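Long-range contacts in putative type VI secretion protein (Escherichia coli, PDB 6SKI), which probably hydrolyses phospholipids as a Tle1-family toxin that is loaded onto the VgrG spike of the type VI secretion system: residues 328-333 with 405-410; 371-376 with 478-483; 410-415 with 485-490. One frame throughout, in Å; residues are numbered along the deposited sequence.

From the N terminus, the first segment is 328-333, and contact 1 closes a 71-residue loop when 405-410 returns antiparallel beside it. Contact 2 opens at 371-376, inside that loop, but closes only at 478-483, so it crosses contact 1. Contact 3 opens at Met410, where contact 1 ends, and closes at 485-490, crossing contact 2 in turn; contacts 1 and 3 follow in series. Together they join a three-stranded antiparallel sheet, the turn before its outer strand 376-386, the loop 410-415 that leaves strand 398-409, helix 476-483 and the loop after that helix. Arg409 makes the physical link: it pairs with Glu328, packs on His374 and Gly483, and donates to Thr486 O.

Contact 1: residues 328-333 with 405-410; sequences ESLFLS and VFFERM
Strands 328-331 and 405-409 run antiparallel at 169°, their axes 4.7 Å apart at closest approach. Glu328 with Arg409 and Leu330 with Phe407 are hydrogen-bonded pairs; Leu330 N reaches Phe407 O at 2.9 Å, in the plane of that carbonyl. The ladder goes one step past the 328-331 strand, where Leu332 N donates to Val405 O at 2.6 Å.

The face bearing Glu328, Leu330, Phe407 and Arg409 is buried throughout. Glu328 and Arg409 lie alongside each other, and the bend of the arginine at chi3 brings its guanidinium round to the carboxylate. Two of its donors converge on one oxygen: Arg409 NH2 lies 2.4 Å from Glu328 OE1, and Arg409 NE adds a weak bond to Glu328 OE1 at 3.0 Å. The two planes are turned 47° apart, and OE1 is met from above the carboxylate plane while lying close to the guanidinium plane. Arg409 NH2 also donates to Thr486 O. Leu332 CD1 packs 3.7 Å from Phe407 CB.

On the other face, Phe406 turns an edge toward the face of Phe331 in an offset edge-to-face pair, centroids 5.2 Å apart and planes at 72°; helix 72-85 packs on both rings. Looser than either the buried face or this phenylalanine end is the partly exposed pair Ser329 and Glu408, where the glutamate side chain hardly touches the opposite strand. There Ser329 makes its side-chain contact through CB, 3.4 Å from Phe406 CZ.

Phe331 bonds through its backbone to Trp492, and Phe406 and Glu408 to strand 376-386, which makes 405-409 part of the central strand of a three-stranded antiparallel beta-sheet, with 328-331 in an outer strand.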
loop_
_atom_site.group_PDB
_atom_site.type_symbol
_atom_site.label_atom_id
_atom_site.label_comp_id
_atom_site.label_asym_id
_atom_site.label_seq_id
_atom_site.Cartn_x
_atom_site.Cartn_y
_atom_site.Cartn_z
ATOM N N GLU A 328 13.744 -18.863 4.286
ATOM C CA GLU A 328 13.082 -19.336 3.081
ATOM C C GLU A 328 13.288 -20.837 2.948
ATOM O O GLU A 328 14.405 -21.294 2.691
ATOM C CB GLU A 328 13.616 -18.610 1.847
ATOM C CG GLU A 328 13.230 -17.148 1.786
ATOM C CD GLU A 328 13.645 -16.493 0.489
ATOM O OE1 GLU A 328 14.707 -16.861 -0.050
ATOM O OE2 GLU A 328 12.909 -15.609 0.007
ATOM N N SER A 329 12.214 -21.593 3.127
ATOM C CA SER A 329 12.170 -23.015 2.805
ATOM C C SER A 329 11.015 -23.165 1.826
ATOM O O SER A 329 9.857 -23.282 2.237
ATOM C CB SER A 329 11.978 -23.863 4.057
ATOM O OG SER A 329 12.959 -23.556 5.030
ATOM N N LEU A 330 11.326 -23.166 0.534
ATOM C CA LEU A 330 10.323 -22.918 -0.488
ATOM C C LEU A 330 10.295 -24.040 -1.510
ATOM O O LEU A 330 11.340 -24.522 -1.944
ATOM C CB LEU A 330 10.595 -21.595 -1.211
ATOM C CG LEU A 330 10.963 -20.390 -0.352
ATOM C CD1 LEU A 330 11.464 -19.265 -1.227
ATOM C CD2 LEU A 330 9.778 -19.936 0.478
ATOM N N PHE A 331 9.093 -24.446 -1.900
ATOM C CA PHE A 331 8.929 -25.306 -3.061
ATOM C C PHE A 331 9.001 -24.441 -4.309
ATOM O O PHE A 331 8.154 -23.569 -4.515
ATOM C CB PHE A 331 7.601 -26.056 -3.009
ATOM C CG PHE A 331 7.619 -27.262 -2.122
ATOM C CD1 PHE A 331 8.667 -28.157 -2.174
ATOM C CD2 PHE A 331 6.579 -27.511 -1.250
ATOM C CE1 PHE A 331 8.685 -29.266 -1.363
ATOM C CE2 PHE A 331 6.591 -28.624 -0.442
ATOM C CZ PHE A 331 7.645 -29.500 -0.497
ATOM N N LEU A 332 10.013 -24.672 -5.135
ATOM C CA LEU A 332 10.170 -23.932 -6.375
ATOM C C LEU A 332 9.588 -24.682 -7.557
ATOM O O LEU A 332 9.635 -24.183 -8.685
ATOM C CB LEU A 332 11.646 -23.619 -6.615
ATOM C CG LEU A 332 12.263 -22.598 -5.660
ATOM C CD1 LEU A 332 13.545 -22.036 -6.239
ATOM C CD2 LEU A 332 11.281 -21.485 -5.359
ATOM N N SER A 333 9.043 -25.866 -7.316
ATOM C CA SER A 333 8.229 -26.597 -8.266
ATOM C C SER A 333 7.005 -27.103 -7.525
ATOM O O SER A 333 7.037 -27.311 -6.311
ATOM C CB SER A 333 8.999 -27.767 -8.884
ATOM O OG SER A 333 8.191 -28.495 -9.789
ATOM N N VAL A 405 11.086 -29.357 -6.100
ATOM C CA VAL A 405 12.315 -28.575 -6.033
ATOM C C VAL A 405 12.245 -27.667 -4.814
ATOM O O VAL A 405 11.318 -26.863 -4.680
ATOM C CB VAL A 405 12.533 -27.762 -7.315
ATOM C CG1 VAL A 405 13.874 -27.064 -7.267
ATOM C CG2 VAL A 405 12.453 -28.663 -8.514
ATOM N N PHE A 406 13.222 -27.795 -3.926
ATOM C CA PHE A 406 13.270 -27.050 -2.679
ATOM C C PHE A 406 14.431 -26.067 -2.690
ATOM O O PHE A 406 15.541 -26.400 -3.116
ATOM C CB PHE A 406 13.414 -27.996 -1.489
ATOM C CG PHE A 406 12.740 -27.510 -0.245
ATOM C CD1 PHE A 406 11.367 -27.366 -0.198
ATOM C CD2 PHE A 406 13.477 -27.201 0.878
ATOM C CE1 PHE A 406 10.745 -26.924 0.945
ATOM C CE2 PHE A 406 12.860 -26.752 2.021
ATOM C CZ PHE A 406 11.492 -26.618 2.054
ATOM N N PHE A 407 14.163 -24.857 -2.223
ATOM C CA PHE A 407 15.174 -23.836 -2.011
ATOM C C PHE A 407 15.251 -23.541 -0.523
ATOM O O PHE A 407 14.229 -23.249 0.107
ATOM C CB PHE A 407 14.840 -22.566 -2.791
ATOM C CG PHE A 407 15.893 -21.505 -2.699
ATOM C CD1 PHE A 407 17.174 -21.744 -3.152
ATOM C CD2 PHE A 407 15.600 -20.269 -2.159
ATOM C CE1 PHE A 407 18.138 -20.772 -3.069
ATOM C CE2 PHE A 407 16.562 -19.295 -2.074
ATOM C CZ PHE A 407 17.833 -19.548 -2.531
ATOM N N GLU A 408 16.455 -23.633 0.038
ATOM C CA GLU A 408 16.685 -23.351 1.447
ATOM C C GLU A 408 17.674 -22.204 1.567
ATOM O O GLU A 408 18.825 -22.326 1.142
ATOM C CB GLU A 408 17.215 -24.582 2.182
ATOM C CG GLU A 408 16.222 -25.714 2.311
ATOM C CD GLU A 408 16.842 -27.067 2.027
ATOM O OE1 GLU A 408 17.228 -27.759 2.992
ATOM O OE2 GLU A 408 16.946 -27.438 0.838
ATOM N N ARG A 409 17.226 -21.103 2.154
ATOM C CA ARG A 409 18.083 -19.972 2.464
ATOM C C ARG A 409 17.722 -19.485 3.855
ATOM O O ARG A 409 16.545 -19.451 4.215
ATOM C CB ARG A 409 17.930 -18.842 1.444
ATOM C CG ARG A 409 18.935 -17.727 1.627
ATOM C CD ARG A 409 18.971 -16.808 0.428
ATOM N NE ARG A 409 17.635 -16.481 -0.045
ATOM C CZ ARG A 409 17.338 -15.382 -0.726
ATOM N NH1 ARG A 409 18.287 -14.506 -1.014
ATOM N NH2 ARG A 409 16.094 -15.162 -1.117
ATOM N N MET A 410 18.725 -19.127 4.643
ATOM C CA MET A 410 18.513 -18.782 6.037
ATOM C C MET A 410 18.987 -17.363 6.306
ATOM O O MET A 410 20.020 -16.934 5.784
ATOM C CB MET A 410 19.240 -19.760 6.960
ATOM C CG MET A 410 18.526 -21.090 7.135
ATOM S SD MET A 410 17.394 -21.104 8.533
ATOM C CE MET A 410 18.349 -20.190 9.736
#

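Contact 2: residues 371-376 with 478-483; sequences ILPHGK and ELYIIG
Residues 371-373 adopt helical backbone angles without regular helical bonding, and this turn meets the last turn of helix 476-483 with Ile371 CA 4.9 Å from Gly483 CA. The turn is held by Gly375 N donating to Leu372 O.

His374 carries the contact. Its CG is anti to the carbonyl carbon (chi1 -59°), which sends the imidazole in between the ring of Tyr480 and the backbone at the helix end. On one side His374 CE1 lies over a face of the tyrosine ring, displaced toward the rim and 3.3 Å from Tyr480 CZ. The ring planes meet at 39° with centroids 4.2 Å apart. Tyr480 reaches this place with CG anti to its backbone N (chi1 -179°). Pro373 completes the hold on the phenol, its CB meeting the ring edge at Tyr480 CE1, 3.4 Å away. The imidazole also approaches the helix terminus, with His374 CD2 3.3 Å from Gly483 O.

The single polar link is weak: His374 NE2 donates to Tyr480 O at 2.8 Å, along a bent path. Because a carbonyl can only accept, the bond implies a proton on NE2. The helix-end carbonyls would tend to stabilise a positive charge on the imidazole, while nearby Arg409 and Lys484 would oppose it, so a neutral ring protonated at NE2 already explains the bond.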
loop_
_atom_site.group_PDB
_atom_site.type_symbol
_atom_site.label_atom_id
_atom_site.label_comp_id
_atom_site.label_asym_id
_atom_site.label_seq_id
_atom_site.Cartn_x
_atom_site.Cartn_y
_atom_site.Cartn_z
ATOM N N ILE A 371 19.530 -15.034 -6.856
ATOM C CA ILE A 371 18.934 -15.428 -5.587
ATOM C C ILE A 371 19.334 -16.843 -5.190
ATOM O O ILE A 371 19.484 -17.120 -3.989
ATOM C CB ILE A 371 17.397 -15.306 -5.658
ATOM C CG1 ILE A 371 16.986 -13.845 -5.827
ATOM C CG2 ILE A 371 16.737 -15.876 -4.420
ATOM C CD1 ILE A 371 15.887 -13.634 -6.841
ATOM N N LEU A 372 19.555 -17.726 -6.153
ATOM C CA LEU A 372 19.875 -19.125 -5.916
ATOM C C LEU A 372 21.286 -19.336 -5.375
ATOM O O LEU A 372 21.483 -20.238 -4.552
ATOM C CB LEU A 372 19.687 -19.923 -7.206
ATOM C CG LEU A 372 18.242 -20.012 -7.688
ATOM C CD1 LEU A 372 18.132 -20.970 -8.854
ATOM C CD2 LEU A 372 17.312 -20.418 -6.561
ATOM N N PRO A 373 22.299 -18.569 -5.801
ATOM C CA PRO A 373 23.644 -18.778 -5.247
ATOM C C PRO A 373 23.760 -18.495 -3.760
ATOM O O PRO A 373 24.818 -18.772 -3.183
ATOM C CB PRO A 373 24.497 -17.802 -6.058
ATOM C CG PRO A 373 23.811 -17.775 -7.359
ATOM C CD PRO A 373 22.377 -17.655 -6.956
ATOM N N HIS A 374 22.722 -17.962 -3.121
ATOM C CA HIS A 374 22.775 -17.616 -1.708
ATOM C C HIS A 374 21.989 -18.595 -0.849
ATOM O O HIS A 374 21.819 -18.362 0.351
ATOM C CB HIS A 374 22.271 -16.189 -1.508
ATOM C CG HIS A 374 23.065 -15.172 -2.262
ATOM N ND1 HIS A 374 24.336 -14.796 -1.892
ATOM C CD2 HIS A 374 22.776 -14.468 -3.381
ATOM C CE1 HIS A 374 24.796 -13.903 -2.748
ATOM N NE2 HIS A 374 23.865 -13.680 -3.658
ATOM N N GLY A 375 21.520 -19.690 -1.439
ATOM C CA GLY A 375 20.858 -20.764 -0.734
ATOM C C GLY A 375 21.144 -22.050 -1.474
ATOM O O GLY A 375 21.811 -22.053 -2.509
ATOM N N LYS A 376 20.645 -23.155 -0.933
ATOM C CA LYS A 376 20.840 -24.463 -1.541
ATOM C C LYS A 376 19.572 -24.870 -2.281
ATOM O O LYS A 376 18.472 -24.838 -1.715
ATOM C CB LYS A 376 21.243 -25.503 -0.493
ATOM C CG LYS A 376 20.229 -25.757 0.607
ATOM C CD LYS A 376 20.654 -26.920 1.489
ATOM C CE LYS A 376 21.054 -28.128 0.659
ATOM N NZ LYS A 376 20.530 -29.398 1.231
ATOM N N GLU A 478 27.502 -6.799 -8.655
ATOM C CA GLU A 478 26.611 -5.987 -7.847
ATOM C C GLU A 478 25.251 -6.646 -7.707
ATOM O O GLU A 478 24.644 -6.589 -6.635
ATOM C CB GLU A 478 26.476 -4.603 -8.474
ATOM C CG GLU A 478 27.753 -3.792 -8.421
ATOM C CD GLU A 478 27.617 -2.460 -9.115
ATOM O OE1 GLU A 478 26.754 -2.344 -10.008
ATOM O OE2 GLU A 478 28.374 -1.530 -8.773
ATOM N N LEU A 479 24.775 -7.311 -8.758
ATOM C CA LEU A 479 23.497 -8.000 -8.680
ATOM C C LEU A 479 23.563 -9.233 -7.796
ATOM O O LEU A 479 22.558 -9.597 -7.190
ATOM C CB LEU A 479 23.028 -8.392 -10.079
ATOM C CG LEU A 479 22.314 -7.294 -10.861
ATOM C CD1 LEU A 479 21.742 -7.848 -12.147
ATOM C CD2 LEU A 479 21.227 -6.666 -10.014
ATOM N N TYR A 480 24.737 -9.843 -7.658
ATOM C CA TYR A 480 24.940 -10.936 -6.714
ATOM C C TYR A 480 24.898 -10.425 -5.278
ATOM O O TYR A 480 24.176 -10.966 -4.422
ATOM C CB TYR A 480 26.282 -11.602 -7.022
ATOM C CG TYR A 480 26.657 -12.781 -6.164
ATOM C CD1 TYR A 480 26.156 -14.044 -6.427
ATOM C CD2 TYR A 480 27.537 -12.636 -5.102
ATOM C CE1 TYR A 480 26.508 -15.124 -5.650
ATOM C CE2 TYR A 480 27.893 -13.710 -4.318
ATOM C CZ TYR A 480 27.374 -14.953 -4.597
ATOM O OH TYR A 480 27.724 -16.032 -3.821
ATOM N N ILE A 481 25.652 -9.356 -5.012
ATOM C CA ILE A 481 25.629 -8.743 -3.688
ATOM C C ILE A 481 24.215 -8.310 -3.325
ATOM O O ILE A 481 23.795 -8.422 -2.167
ATOM C CB ILE A 481 26.617 -7.565 -3.629
ATOM C CG1 ILE A 481 28.027 -8.043 -3.968
ATOM C CG2 ILE A 481 26.585 -6.916 -2.266
ATOM C CD1 ILE A 481 28.966 -6.929 -4.351
ATOM N N ILE A 482 23.452 -7.828 -4.304
ATOM C CA ILE A 482 22.058 -7.494 -4.041
ATOM C C ILE A 482 21.232 -8.761 -3.871
ATOM O O ILE A 482 20.258 -8.777 -3.110
ATOM C CB ILE A 482 21.501 -6.602 -5.164
ATOM C CG1 ILE A 482 22.231 -5.262 -5.193
ATOM C CG2 ILE A 482 20.015 -6.360 -4.978
ATOM C CD1 ILE A 482 22.057 -4.515 -6.487
ATOM N N GLY A 483 21.619 -9.846 -4.543
ATOM C CA GLY A 483 20.939 -11.111 -4.378
ATOM C C GLY A 483 21.050 -11.673 -2.987
ATOM O O GLY A 483 20.230 -12.511 -2.602
#

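Contact 3: residues 410-415 with 485-490; sequences MAVPND and YTHCSA
Pro413 O is the best-held polar atom across this contact, and one weak hydrogen bond grips it: His487 NE2 donates from 3.4 Å, with an N-H...O angle of 137°. Tyr485 O lies equally near, but as a second acceptor it adds no bond.

The same imidazole is packed through its face. Val412 CG1, anti to its backbone N (chi1 -164°), stands 3.5 Å from the centroid of the His487 ring and only 7° off the ring normal, a well-centred CH-pi contact. The two side chains run antiparallel alongside one another, and Val412 CB also meets the ring, 3.6 Å from His487 CE1. Beyond the two segments, the His487 ring stacks with Tyr317, and His487 N donates to Asp312 OD2.

Neither segment has regular secondary structure. Residues 410-415 form the connection from the central strand 398-409 of the antiparallel sheet to helix 416-431. The loop segment 485-490 comes after helix 476-483 in the chain; the contact therefore joins two loops at the sheet's end.

Tyr485 makes the second half of the contact. The proline ring lies roughly perpendicular to the tyrosine side chain, and Pro413 CG packs 3.4 Å from Tyr485 CD2. Asp415 approaches the rim instead: its OD2 lies in the ring plane, 3.7 Å from Tyr485 CE2, with the carboxylate turned well away from coplanar. The phenol oxygen is engaged elsewhere, Tyr485 OH being hydrogen-bonded to Glu450 OE2.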
loop_
_atom_site.group_PDB
_atom_site.type_symbol
_atom_site.label_atom_id
_atom_site.label_comp_id
_atom_site.label_asym_id
_atom_site.label_seq_id
_atom_site.Cartn_x
_atom_site.Cartn_y
_atom_site.Cartn_z
ATOM N N MET A 410 18.725 -19.127 4.643
ATOM C CA MET A 410 18.513 -18.782 6.037
ATOM C C MET A 410 18.987 -17.363 6.306
ATOM O O MET A 410 20.020 -16.934 5.784
ATOM C CB MET A 410 19.240 -19.760 6.960
ATOM C CG MET A 410 18.526 -21.090 7.135
ATOM S SD MET A 410 17.394 -21.104 8.533
ATOM C CE MET A 410 18.349 -20.190 9.736
ATOM N N ALA A 411 18.218 -16.641 7.122
ATOM C CA ALA A 411 18.566 -15.299 7.581
ATOM C C ALA A 411 18.728 -14.335 6.406
ATOM O O ALA A 411 19.792 -13.752 6.185
ATOM C CB ALA A 411 19.830 -15.329 8.446
ATOM N N VAL A 412 17.648 -14.174 5.649
ATOM C CA VAL A 412 17.638 -13.241 4.526
ATOM C C VAL A 412 17.548 -11.820 5.070
ATOM O O VAL A 412 16.545 -11.460 5.702
ATOM C CB VAL A 412 16.486 -13.544 3.557
ATOM C CG1 VAL A 412 16.720 -12.845 2.232
ATOM C CG2 VAL A 412 16.348 -15.040 3.350
ATOM N N PRO A 413 18.564 -10.988 4.855
ATOM C CA PRO A 413 18.515 -9.612 5.356
ATOM C C PRO A 413 17.499 -8.762 4.605
ATOM O O PRO A 413 17.249 -8.955 3.414
ATOM C CB PRO A 413 19.945 -9.117 5.131
ATOM C CG PRO A 413 20.388 -9.906 3.949
ATOM C CD PRO A 413 19.850 -11.274 4.201
ATOM N N ASN A 414 16.908 -7.808 5.326
ATOM C CA ASN A 414 15.879 -6.926 4.794
ATOM C C ASN A 414 16.398 -5.523 4.493
ATOM O O ASN A 414 15.623 -4.561 4.528
ATOM C CB ASN A 414 14.702 -6.854 5.766
ATOM C CG ASN A 414 15.006 -6.018 6.990
ATOM O OD1 ASN A 414 16.144 -5.962 7.450
ATOM N ND2 ASN A 414 13.986 -5.362 7.525
ATOM N N ASP A 415 17.683 -5.386 4.188
ATOM C CA ASP A 415 18.317 -4.081 4.090
ATOM C C ASP A 415 18.178 -3.428 2.722
ATOM O O ASP A 415 18.669 -2.310 2.541
ATOM C CB ASP A 415 19.801 -4.196 4.439
ATOM C CG ASP A 415 20.030 -4.634 5.863
ATOM O OD1 ASP A 415 19.680 -3.871 6.785
ATOM O OD2 ASP A 415 20.561 -5.745 6.063
ATOM N N TYR A 485 20.232 -9.906 -0.611
ATOM C CA TYR A 485 19.221 -9.142 0.103
ATOM C C TYR A 485 17.832 -9.229 -0.510
ATOM O O TYR A 485 16.879 -8.723 0.090
ATOM C CB TYR A 485 19.644 -7.671 0.187
ATOM C CG TYR A 485 20.942 -7.455 0.920
ATOM C CD1 TYR A 485 22.158 -7.626 0.285
ATOM C CD2 TYR A 485 20.947 -7.061 2.245
ATOM C CE1 TYR A 485 23.340 -7.431 0.952
ATOM C CE2 TYR A 485 22.126 -6.866 2.921
ATOM C CZ TYR A 485 23.320 -7.048 2.271
ATOM O OH TYR A 485 24.500 -6.847 2.941
ATOM N N THR A 486 17.682 -9.845 -1.676
ATOM C CA THR A 486 16.369 -10.009 -2.283
ATOM C C THR A 486 15.779 -11.352 -1.881
ATOM O O THR A 486 16.466 -12.375 -1.902
ATOM C CB THR A 486 16.437 -9.889 -3.806
ATOM O OG1 THR A 486 15.218 -10.375 -4.382
ATOM C CG2 THR A 486 17.581 -10.674 -4.353
ATOM N N HIS A 487 14.505 -11.339 -1.511
ATOM C CA HIS A 487 13.802 -12.535 -1.079
ATOM C C HIS A 487 13.140 -13.198 -2.276
ATOM O O HIS A 487 12.687 -12.521 -3.201
ATOM C CB HIS A 487 12.741 -12.203 -0.030
ATOM C CG HIS A 487 13.287 -11.580 1.214
ATOM N ND1 HIS A 487 13.063 -12.105 2.468
ATOM C CD2 HIS A 487 14.038 -10.470 1.401
ATOM C CE1 HIS A 487 13.654 -11.345 3.372
ATOM N NE2 HIS A 487 14.255 -10.348 2.751
ATOM N N CYS A 488 13.099 -14.525 -2.260
ATOM C CA CYS A 488 12.329 -15.279 -3.240
ATOM C C CYS A 488 10.899 -15.363 -2.722
ATOM O O CYS A 488 10.610 -16.123 -1.794
ATOM C CB CYS A 488 12.930 -16.663 -3.462
ATOM S SG CYS A 488 12.043 -17.672 -4.664
ATOM N N SER A 489 10.006 -14.574 -3.317
ATOM C CA SER A 489 8.635 -14.477 -2.841
ATOM C C SER A 489 7.683 -15.409 -3.570
ATOM O O SER A 489 6.609 -15.707 -3.040
ATOM C CB SER A 489 8.129 -13.036 -2.977
ATOM O OG SER A 489 8.290 -12.563 -4.301
ATOM N N ALA A 490 8.050 -15.873 -4.760
ATOM C CA ALA A 490 7.248 -16.833 -5.499
ATOM C C ALA A 490 7.690 -18.241 -5.134
ATOM O O ALA A 490 8.866 -18.586 -5.273
ATOM C CB ALA A 490 7.380 -16.603 -7.004
#